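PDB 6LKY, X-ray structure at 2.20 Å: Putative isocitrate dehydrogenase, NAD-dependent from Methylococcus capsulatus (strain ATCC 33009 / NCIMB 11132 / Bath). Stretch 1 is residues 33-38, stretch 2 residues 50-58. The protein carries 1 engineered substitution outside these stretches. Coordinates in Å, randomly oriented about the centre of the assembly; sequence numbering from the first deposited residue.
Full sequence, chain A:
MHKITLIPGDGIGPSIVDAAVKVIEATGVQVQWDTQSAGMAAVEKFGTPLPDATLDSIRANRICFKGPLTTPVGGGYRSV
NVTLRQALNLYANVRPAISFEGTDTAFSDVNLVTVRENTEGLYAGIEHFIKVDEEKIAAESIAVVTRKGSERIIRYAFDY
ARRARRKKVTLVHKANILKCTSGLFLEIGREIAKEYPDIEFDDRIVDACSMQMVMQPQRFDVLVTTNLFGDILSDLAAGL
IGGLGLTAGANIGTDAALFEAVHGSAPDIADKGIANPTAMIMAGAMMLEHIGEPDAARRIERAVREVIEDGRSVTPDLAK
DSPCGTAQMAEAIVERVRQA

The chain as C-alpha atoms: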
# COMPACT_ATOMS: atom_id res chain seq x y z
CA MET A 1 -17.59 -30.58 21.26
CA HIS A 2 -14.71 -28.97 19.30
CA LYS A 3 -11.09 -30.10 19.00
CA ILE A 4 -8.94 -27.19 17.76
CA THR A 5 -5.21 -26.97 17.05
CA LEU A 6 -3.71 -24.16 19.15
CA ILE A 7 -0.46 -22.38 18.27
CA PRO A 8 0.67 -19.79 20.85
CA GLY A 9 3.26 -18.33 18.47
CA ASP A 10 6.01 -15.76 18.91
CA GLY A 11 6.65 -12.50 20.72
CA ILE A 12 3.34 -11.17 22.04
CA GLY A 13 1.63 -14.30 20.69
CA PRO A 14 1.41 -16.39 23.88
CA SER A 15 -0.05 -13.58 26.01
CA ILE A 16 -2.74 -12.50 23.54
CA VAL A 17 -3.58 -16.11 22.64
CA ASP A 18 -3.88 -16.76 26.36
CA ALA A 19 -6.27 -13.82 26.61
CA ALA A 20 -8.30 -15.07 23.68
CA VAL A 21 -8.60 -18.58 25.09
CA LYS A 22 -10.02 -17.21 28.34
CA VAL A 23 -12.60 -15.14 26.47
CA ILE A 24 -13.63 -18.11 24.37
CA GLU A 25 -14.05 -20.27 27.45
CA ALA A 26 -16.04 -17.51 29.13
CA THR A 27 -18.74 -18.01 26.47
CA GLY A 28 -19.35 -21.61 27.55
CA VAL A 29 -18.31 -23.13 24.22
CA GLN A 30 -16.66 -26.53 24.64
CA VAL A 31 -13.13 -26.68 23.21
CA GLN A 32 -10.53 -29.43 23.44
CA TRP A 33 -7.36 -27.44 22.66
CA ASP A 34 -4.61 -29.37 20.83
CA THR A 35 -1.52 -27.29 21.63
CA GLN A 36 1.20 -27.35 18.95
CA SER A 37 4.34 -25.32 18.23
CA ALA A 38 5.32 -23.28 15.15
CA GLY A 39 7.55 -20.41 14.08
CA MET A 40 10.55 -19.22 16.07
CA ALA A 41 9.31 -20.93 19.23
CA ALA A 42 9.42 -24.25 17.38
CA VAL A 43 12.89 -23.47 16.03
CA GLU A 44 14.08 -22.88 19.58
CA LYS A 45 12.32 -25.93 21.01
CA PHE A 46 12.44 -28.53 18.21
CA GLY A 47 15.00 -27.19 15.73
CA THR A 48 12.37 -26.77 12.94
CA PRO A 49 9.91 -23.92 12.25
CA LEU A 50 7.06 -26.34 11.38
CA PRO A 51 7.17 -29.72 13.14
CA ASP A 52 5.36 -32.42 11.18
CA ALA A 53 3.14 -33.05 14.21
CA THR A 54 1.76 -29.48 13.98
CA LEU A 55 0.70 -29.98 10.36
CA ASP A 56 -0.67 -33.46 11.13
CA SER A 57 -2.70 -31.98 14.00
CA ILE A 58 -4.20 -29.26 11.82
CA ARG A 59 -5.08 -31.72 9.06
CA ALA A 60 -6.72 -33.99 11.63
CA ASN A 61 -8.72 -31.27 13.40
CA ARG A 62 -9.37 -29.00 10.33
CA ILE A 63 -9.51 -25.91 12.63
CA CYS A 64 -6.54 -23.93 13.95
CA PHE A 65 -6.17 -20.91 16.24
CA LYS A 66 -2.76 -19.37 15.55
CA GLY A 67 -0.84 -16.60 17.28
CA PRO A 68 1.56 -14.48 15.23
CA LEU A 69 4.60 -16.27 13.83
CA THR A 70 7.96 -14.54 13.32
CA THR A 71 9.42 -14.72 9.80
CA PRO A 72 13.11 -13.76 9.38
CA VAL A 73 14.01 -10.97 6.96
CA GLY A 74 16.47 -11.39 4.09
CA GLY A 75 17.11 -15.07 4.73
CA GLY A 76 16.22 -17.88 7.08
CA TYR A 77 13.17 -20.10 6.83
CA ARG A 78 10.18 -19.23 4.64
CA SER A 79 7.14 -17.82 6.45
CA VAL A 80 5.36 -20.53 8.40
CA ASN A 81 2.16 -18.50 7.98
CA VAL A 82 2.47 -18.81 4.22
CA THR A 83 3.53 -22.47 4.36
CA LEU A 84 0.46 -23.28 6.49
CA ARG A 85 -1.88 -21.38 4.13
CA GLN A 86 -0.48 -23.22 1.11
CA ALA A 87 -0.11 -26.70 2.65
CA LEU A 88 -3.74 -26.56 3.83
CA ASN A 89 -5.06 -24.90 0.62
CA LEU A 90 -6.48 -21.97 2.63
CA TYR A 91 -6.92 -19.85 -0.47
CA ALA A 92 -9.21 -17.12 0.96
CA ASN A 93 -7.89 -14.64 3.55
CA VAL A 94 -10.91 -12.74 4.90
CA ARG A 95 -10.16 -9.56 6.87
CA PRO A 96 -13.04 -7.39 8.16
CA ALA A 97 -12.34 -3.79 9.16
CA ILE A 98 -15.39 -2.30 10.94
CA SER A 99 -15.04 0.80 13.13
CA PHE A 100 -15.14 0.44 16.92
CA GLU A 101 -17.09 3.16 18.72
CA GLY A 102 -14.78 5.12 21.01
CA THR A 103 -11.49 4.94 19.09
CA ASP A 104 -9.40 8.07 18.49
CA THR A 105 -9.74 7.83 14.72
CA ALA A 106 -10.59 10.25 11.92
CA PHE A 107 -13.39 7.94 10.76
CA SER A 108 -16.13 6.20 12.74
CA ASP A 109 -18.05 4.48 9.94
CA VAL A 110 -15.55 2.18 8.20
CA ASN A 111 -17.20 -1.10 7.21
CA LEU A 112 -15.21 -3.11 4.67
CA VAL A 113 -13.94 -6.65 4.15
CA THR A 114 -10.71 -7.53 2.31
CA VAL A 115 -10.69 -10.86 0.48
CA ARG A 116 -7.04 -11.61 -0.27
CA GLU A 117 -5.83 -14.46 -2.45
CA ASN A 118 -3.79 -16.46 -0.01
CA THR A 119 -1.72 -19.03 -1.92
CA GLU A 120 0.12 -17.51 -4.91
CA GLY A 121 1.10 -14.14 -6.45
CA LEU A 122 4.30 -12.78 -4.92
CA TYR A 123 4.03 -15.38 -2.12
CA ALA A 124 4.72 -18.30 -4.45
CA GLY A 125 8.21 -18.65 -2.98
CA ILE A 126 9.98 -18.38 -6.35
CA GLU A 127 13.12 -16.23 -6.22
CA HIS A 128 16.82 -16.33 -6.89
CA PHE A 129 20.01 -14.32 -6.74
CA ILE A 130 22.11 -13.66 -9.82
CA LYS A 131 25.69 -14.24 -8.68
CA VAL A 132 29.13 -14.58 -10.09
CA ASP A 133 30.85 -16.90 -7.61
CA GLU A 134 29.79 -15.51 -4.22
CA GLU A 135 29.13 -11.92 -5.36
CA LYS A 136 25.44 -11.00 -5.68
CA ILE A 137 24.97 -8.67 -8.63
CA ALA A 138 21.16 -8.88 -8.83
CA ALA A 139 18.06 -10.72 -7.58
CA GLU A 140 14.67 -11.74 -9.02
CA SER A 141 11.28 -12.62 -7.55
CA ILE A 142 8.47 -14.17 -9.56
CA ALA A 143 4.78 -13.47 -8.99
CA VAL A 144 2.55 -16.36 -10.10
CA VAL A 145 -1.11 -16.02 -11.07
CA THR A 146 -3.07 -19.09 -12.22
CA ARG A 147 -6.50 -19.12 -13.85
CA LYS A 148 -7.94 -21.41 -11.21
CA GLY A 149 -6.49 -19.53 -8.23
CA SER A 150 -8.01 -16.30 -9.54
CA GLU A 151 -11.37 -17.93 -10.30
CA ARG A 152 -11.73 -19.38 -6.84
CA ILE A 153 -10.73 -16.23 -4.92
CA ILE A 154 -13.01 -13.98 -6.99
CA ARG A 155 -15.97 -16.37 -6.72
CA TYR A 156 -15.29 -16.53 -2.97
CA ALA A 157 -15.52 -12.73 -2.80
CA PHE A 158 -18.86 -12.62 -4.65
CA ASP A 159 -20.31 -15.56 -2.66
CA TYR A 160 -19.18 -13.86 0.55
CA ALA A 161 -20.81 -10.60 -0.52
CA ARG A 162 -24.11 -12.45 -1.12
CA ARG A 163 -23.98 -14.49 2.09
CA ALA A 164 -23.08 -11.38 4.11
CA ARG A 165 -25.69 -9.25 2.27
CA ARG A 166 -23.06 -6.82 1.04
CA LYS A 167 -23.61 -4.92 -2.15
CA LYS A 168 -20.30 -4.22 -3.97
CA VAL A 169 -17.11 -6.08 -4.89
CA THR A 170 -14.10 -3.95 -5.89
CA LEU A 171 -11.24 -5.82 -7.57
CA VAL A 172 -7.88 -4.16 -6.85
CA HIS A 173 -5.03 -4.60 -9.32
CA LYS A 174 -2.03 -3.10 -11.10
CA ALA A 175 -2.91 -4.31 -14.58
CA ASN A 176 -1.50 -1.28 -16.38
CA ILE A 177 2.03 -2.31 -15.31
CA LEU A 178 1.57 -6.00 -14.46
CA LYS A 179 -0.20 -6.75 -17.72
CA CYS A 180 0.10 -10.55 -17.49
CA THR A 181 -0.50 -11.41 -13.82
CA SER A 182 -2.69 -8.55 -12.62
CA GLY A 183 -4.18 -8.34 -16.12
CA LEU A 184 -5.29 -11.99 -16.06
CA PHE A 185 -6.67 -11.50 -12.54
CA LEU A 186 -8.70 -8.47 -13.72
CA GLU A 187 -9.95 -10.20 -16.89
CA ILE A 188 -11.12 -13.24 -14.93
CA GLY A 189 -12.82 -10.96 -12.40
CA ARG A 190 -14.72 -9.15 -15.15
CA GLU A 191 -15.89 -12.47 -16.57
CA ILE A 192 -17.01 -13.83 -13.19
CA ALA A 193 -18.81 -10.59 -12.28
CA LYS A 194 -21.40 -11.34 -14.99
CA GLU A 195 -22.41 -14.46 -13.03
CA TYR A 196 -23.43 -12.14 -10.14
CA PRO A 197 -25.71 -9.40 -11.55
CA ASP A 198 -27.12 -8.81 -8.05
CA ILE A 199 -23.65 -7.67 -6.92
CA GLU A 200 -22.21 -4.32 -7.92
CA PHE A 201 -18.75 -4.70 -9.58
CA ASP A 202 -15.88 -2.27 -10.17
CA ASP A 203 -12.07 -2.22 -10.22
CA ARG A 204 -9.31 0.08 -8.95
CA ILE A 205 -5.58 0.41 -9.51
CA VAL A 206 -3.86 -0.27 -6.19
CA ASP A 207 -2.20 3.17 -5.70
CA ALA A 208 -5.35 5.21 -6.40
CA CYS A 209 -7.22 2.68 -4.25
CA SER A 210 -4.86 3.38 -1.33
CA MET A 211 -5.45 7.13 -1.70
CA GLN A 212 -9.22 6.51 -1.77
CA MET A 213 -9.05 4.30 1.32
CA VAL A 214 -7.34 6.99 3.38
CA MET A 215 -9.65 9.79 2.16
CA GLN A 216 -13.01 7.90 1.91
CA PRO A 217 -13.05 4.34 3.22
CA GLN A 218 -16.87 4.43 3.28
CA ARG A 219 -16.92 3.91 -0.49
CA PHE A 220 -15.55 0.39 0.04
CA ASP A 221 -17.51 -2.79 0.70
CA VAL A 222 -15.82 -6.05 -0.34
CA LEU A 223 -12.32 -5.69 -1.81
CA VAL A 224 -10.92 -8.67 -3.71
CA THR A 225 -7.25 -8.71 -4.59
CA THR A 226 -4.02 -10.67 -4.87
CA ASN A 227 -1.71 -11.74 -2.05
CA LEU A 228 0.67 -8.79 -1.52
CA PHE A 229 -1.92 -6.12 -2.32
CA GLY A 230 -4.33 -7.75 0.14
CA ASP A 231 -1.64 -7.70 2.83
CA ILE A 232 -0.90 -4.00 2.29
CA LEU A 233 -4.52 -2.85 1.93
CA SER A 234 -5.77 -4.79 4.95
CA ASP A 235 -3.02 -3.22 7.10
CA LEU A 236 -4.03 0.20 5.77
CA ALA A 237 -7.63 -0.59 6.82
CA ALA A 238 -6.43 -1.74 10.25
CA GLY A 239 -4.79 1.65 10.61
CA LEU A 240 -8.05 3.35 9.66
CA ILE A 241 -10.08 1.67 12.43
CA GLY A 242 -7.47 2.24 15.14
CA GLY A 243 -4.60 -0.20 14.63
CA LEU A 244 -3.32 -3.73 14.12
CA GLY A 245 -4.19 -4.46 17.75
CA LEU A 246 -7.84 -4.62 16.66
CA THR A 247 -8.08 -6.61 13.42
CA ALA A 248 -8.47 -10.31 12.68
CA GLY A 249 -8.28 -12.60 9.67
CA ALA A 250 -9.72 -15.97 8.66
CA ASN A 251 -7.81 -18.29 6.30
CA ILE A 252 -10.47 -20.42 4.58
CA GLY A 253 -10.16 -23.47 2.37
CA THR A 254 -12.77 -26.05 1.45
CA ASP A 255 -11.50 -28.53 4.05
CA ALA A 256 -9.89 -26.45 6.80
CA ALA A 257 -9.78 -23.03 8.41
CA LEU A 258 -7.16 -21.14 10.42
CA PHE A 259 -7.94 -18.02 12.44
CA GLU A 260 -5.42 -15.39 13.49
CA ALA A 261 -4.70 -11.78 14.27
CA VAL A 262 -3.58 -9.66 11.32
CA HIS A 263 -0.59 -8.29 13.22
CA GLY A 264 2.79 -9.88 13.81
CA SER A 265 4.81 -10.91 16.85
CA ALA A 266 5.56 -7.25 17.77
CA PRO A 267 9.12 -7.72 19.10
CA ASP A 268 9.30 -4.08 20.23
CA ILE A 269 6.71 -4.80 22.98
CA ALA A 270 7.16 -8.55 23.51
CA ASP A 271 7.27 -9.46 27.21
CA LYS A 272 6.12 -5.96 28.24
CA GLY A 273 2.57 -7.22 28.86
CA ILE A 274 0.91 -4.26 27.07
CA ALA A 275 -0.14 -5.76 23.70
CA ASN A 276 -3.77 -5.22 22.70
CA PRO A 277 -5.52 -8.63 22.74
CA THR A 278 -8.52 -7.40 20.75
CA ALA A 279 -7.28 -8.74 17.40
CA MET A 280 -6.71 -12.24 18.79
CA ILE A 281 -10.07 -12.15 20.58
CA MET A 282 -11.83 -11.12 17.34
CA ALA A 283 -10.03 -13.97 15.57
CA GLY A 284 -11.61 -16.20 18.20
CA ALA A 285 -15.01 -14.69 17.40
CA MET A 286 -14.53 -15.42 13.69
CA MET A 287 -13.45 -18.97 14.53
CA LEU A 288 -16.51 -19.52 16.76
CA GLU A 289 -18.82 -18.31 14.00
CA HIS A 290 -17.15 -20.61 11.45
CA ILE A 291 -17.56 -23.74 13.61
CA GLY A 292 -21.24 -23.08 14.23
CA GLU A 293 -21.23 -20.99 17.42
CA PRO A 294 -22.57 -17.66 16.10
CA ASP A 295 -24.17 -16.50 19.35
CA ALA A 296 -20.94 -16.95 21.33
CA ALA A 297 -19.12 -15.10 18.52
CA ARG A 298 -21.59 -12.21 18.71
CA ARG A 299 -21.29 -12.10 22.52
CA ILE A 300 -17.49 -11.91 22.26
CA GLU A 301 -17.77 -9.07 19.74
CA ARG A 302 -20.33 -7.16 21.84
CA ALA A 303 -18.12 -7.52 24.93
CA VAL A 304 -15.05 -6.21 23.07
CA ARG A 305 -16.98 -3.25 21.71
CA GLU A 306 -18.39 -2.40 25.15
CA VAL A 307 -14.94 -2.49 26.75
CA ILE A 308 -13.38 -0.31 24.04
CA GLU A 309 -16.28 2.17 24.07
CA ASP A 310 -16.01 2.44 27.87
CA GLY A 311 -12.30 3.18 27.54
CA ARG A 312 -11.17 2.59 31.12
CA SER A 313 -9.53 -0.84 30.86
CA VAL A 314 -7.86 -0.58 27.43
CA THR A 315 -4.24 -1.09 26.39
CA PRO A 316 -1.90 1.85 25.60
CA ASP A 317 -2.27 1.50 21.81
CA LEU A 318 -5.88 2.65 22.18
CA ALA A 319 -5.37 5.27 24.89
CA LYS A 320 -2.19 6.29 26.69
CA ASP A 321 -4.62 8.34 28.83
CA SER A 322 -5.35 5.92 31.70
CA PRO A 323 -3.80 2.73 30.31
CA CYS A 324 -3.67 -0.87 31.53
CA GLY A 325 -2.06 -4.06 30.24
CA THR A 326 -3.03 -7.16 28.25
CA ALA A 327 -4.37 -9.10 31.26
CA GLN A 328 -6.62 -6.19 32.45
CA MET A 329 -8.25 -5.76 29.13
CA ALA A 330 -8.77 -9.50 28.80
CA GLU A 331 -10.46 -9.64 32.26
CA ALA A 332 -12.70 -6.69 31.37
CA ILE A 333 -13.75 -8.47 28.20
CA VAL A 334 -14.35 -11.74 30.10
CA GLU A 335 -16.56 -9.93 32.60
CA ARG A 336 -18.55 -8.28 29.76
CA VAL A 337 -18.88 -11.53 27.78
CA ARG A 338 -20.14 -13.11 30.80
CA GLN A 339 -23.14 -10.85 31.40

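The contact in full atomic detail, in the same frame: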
# COMPACT_ATOMS: atom_id res chain seq x y z
N TRP A 33 -8.51 -28.04 23.33
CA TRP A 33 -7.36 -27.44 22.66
C TRP A 33 -6.24 -28.47 22.44
O TRP A 33 -5.84 -29.18 23.37
CB TRP A 33 -6.80 -26.27 23.46
CG TRP A 33 -7.77 -25.19 23.71
CD1 TRP A 33 -8.39 -24.90 24.89
CD2 TRP A 33 -8.25 -24.21 22.77
NE1 TRP A 33 -9.22 -23.82 24.75
CE2 TRP A 33 -9.15 -23.38 23.46
CE3 TRP A 33 -8.00 -23.97 21.41
CZ2 TRP A 33 -9.82 -22.32 22.83
CZ3 TRP A 33 -8.66 -22.92 20.79
CH2 TRP A 33 -9.56 -22.10 21.50
N ASP A 34 -5.72 -28.51 21.22
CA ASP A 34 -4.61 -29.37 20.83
C ASP A 34 -3.40 -28.47 20.61
O ASP A 34 -3.18 -27.96 19.51
CB ASP A 34 -4.98 -30.17 19.59
CG ASP A 34 -3.94 -31.18 19.21
OD1 ASP A 34 -2.88 -31.23 19.86
OD2 ASP A 34 -4.20 -31.93 18.24
N THR A 35 -2.61 -28.26 21.66
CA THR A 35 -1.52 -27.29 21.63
C THR A 35 -0.35 -27.82 20.81
O THR A 35 0.15 -28.92 21.06
CB THR A 35 -1.08 -26.95 23.04
OG1 THR A 35 -2.15 -26.29 23.72
CG2 THR A 35 0.14 -26.02 23.02
N GLN A 36 0.09 -27.01 19.84
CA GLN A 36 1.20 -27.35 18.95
C GLN A 36 2.10 -26.13 18.81
O GLN A 36 1.70 -25.00 19.09
CB GLN A 36 0.69 -27.80 17.58
CG GLN A 36 -0.25 -28.96 17.62
CD GLN A 36 0.46 -30.25 17.95
OE1 GLN A 36 1.69 -30.33 17.88
NE2 GLN A 36 -0.31 -31.27 18.32
N SER A 37 3.32 -26.36 18.32
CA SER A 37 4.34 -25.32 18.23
C SER A 37 4.67 -24.99 16.78
O SER A 37 4.72 -25.88 15.93
CB SER A 37 5.60 -25.77 18.97
OG SER A 37 6.63 -24.81 18.89
N ALA A 38 4.95 -23.71 16.50
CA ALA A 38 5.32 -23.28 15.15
C ALA A 38 6.12 -21.99 15.25
O ALA A 38 6.12 -21.31 16.27
CB ALA A 38 4.07 -23.08 14.27
N LEU A 50 8.37 -25.72 11.55
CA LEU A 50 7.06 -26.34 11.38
C LEU A 50 7.20 -27.83 11.62
O LEU A 50 7.40 -28.60 10.67
CB LEU A 50 6.47 -26.07 10.00
CG LEU A 50 4.98 -25.78 9.82
CD1 LEU A 50 4.51 -26.16 8.43
CD2 LEU A 50 4.13 -26.47 10.85
N PRO A 51 7.14 -28.27 12.88
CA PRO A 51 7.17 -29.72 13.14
C PRO A 51 6.05 -30.41 12.38
O PRO A 51 4.96 -29.86 12.22
CB PRO A 51 6.97 -29.82 14.66
CG PRO A 51 7.31 -28.47 15.20
CD PRO A 51 7.02 -27.47 14.11
N ASP A 52 6.36 -31.61 11.88
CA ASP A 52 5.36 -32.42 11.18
C ASP A 52 4.11 -32.62 12.02
O ASP A 52 2.99 -32.61 11.50
CB ASP A 52 5.95 -33.78 10.80
CG ASP A 52 6.78 -33.73 9.53
OD1 ASP A 52 6.50 -32.87 8.66
OD2 ASP A 52 7.71 -34.56 9.42
N ALA A 53 4.29 -32.81 13.34
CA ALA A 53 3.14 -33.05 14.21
C ALA A 53 2.16 -31.88 14.20
O ALA A 53 0.95 -32.10 14.31
CB ALA A 53 3.63 -33.34 15.63
N THR A 54 2.65 -30.65 14.06
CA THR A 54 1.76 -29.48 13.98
C THR A 54 0.87 -29.56 12.75
O THR A 54 -0.36 -29.37 12.83
CB THR A 54 2.61 -28.20 13.97
OG1 THR A 54 3.38 -28.15 15.17
CG2 THR A 54 1.72 -26.95 13.88
N LEU A 55 1.47 -29.85 11.60
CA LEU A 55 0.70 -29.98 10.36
C LEU A 55 -0.27 -31.16 10.45
O LEU A 55 -1.44 -31.04 10.06
CB LEU A 55 1.65 -30.16 9.18
CG LEU A 55 1.64 -29.12 8.07
CD1 LEU A 55 2.55 -29.59 6.95
CD2 LEU A 55 0.22 -28.88 7.58
N ASP A 56 0.21 -32.31 10.95
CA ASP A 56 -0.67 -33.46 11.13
C ASP A 56 -1.86 -33.11 12.01
O ASP A 56 -3.00 -33.49 11.71
CB ASP A 56 0.12 -34.63 11.75
CG ASP A 56 1.24 -35.12 10.85
OD1 ASP A 56 1.23 -34.79 9.64
OD2 ASP A 56 2.14 -35.84 11.35
N SER A 57 -1.62 -32.38 13.11
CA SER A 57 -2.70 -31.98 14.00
C SER A 57 -3.72 -31.10 13.29
O SER A 57 -4.93 -31.29 13.46
CB SER A 57 -2.12 -31.26 15.22
OG SER A 57 -3.13 -30.57 15.94
N ILE A 58 -3.25 -30.13 12.50
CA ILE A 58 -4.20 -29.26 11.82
C ILE A 58 -4.99 -30.05 10.78
O ILE A 58 -6.20 -29.85 10.62
CB ILE A 58 -3.50 -28.04 11.18
CG1 ILE A 58 -2.74 -27.24 12.23
CG2 ILE A 58 -4.55 -27.15 10.49
CD1 ILE A 58 -1.83 -26.17 11.67
O HOH W 1 4.45 -29.39 17.85

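Stretch 1 is the end of a strand, residues 33 to 35, followed by an extended loop. It packs against a helix that starts at Asp-52 in stretch 2 and runs on past Ser-57. The contact is small, burying 301 Å² in total over both sides. Two direct hydrogen bonds hold it together.

Trp-33 opens the stretch but takes no part. Its side chain is out of reach of stretch 2.

Asp-34 makes the first link. The CA-to-CB bond of Asp-34 points toward the helix, and that of Ser-57 points back toward stretch 1. Ser-57 OG donates a hydrogen bond to Asp-34 OD2 at 2.9 Å. The backbones are well apart here, with Asp-34 CA and Ser-57 CA separated by 7.6 Å, so the side chains span the gap. The chi1 of Asp-34 is t, and its carboxylate serves two partners nearby. While OD2 takes the serine hydroxyl, Asp-34 OD1 accepts a hydrogen bond from Gln-36 NE2 at 3.0 Å. Both OD2 of Asp-34 and OG of Ser-57 also have hydrogen-bond partners elsewhere in the structure.

Thr-35 points away from the helix and makes no contact with it. This is the usual alternation of an extended chain: Asp-34 and Gln-36 face the helix, and the residue between them does not.

Gln-36 has the largest area covered by the other stretch, 65 Å². The backbones draw closer at this point, with Gln-36 CA 5.4 Å from Thr-54 CA. The side chain is folded, with chi1 and chi2 both m, and it lies along the helix surface. Gln-36 CB is 3.6 Å from Thr-54 OG1. At the amide end, Gln-36 NE2 is 3.6 Å from Ser-57 CB, and Gln-36 OE1 is 4.0 Å from Ala-53 C. These are packing contacts. The amide is held instead by Asp-34 on its nitrogen and by a water on its oxygen.

That water bridges the two stretches. The water oxygen donates to Gln-36 OE1 at 2.9 Å and to Thr-54 OG1 at 3.1 Å; the same water oxygen accepts from Ser-37 N at 3.3 Å.

Ser-37 makes the second direct link, through its backbone. Thr-54 OG1 donates a hydrogen bond to Ser-37 O at 2.7 Å, shorter than the bond between Ser-57 and Asp-34. The threonine hydroxyl therefore gives its proton to the carbonyl and receives one from the water. Ser-37 O also lies 3.3 Å from Pro-51 CD, so the ring of Pro-51 packs beside the same carbonyl. Pro-51 is the N-cap residue, and Pro-51 O accepts a weak hydrogen bond from Thr-54 N at 3.1 Å. The CA-to-CB bond of Ser-37 points sideways, and its side chain makes no contact with stretch 2.

Ala-38 ends the stretch. It is buried, and 33 Å² of it is covered by stretch 2, but it makes no close contact there.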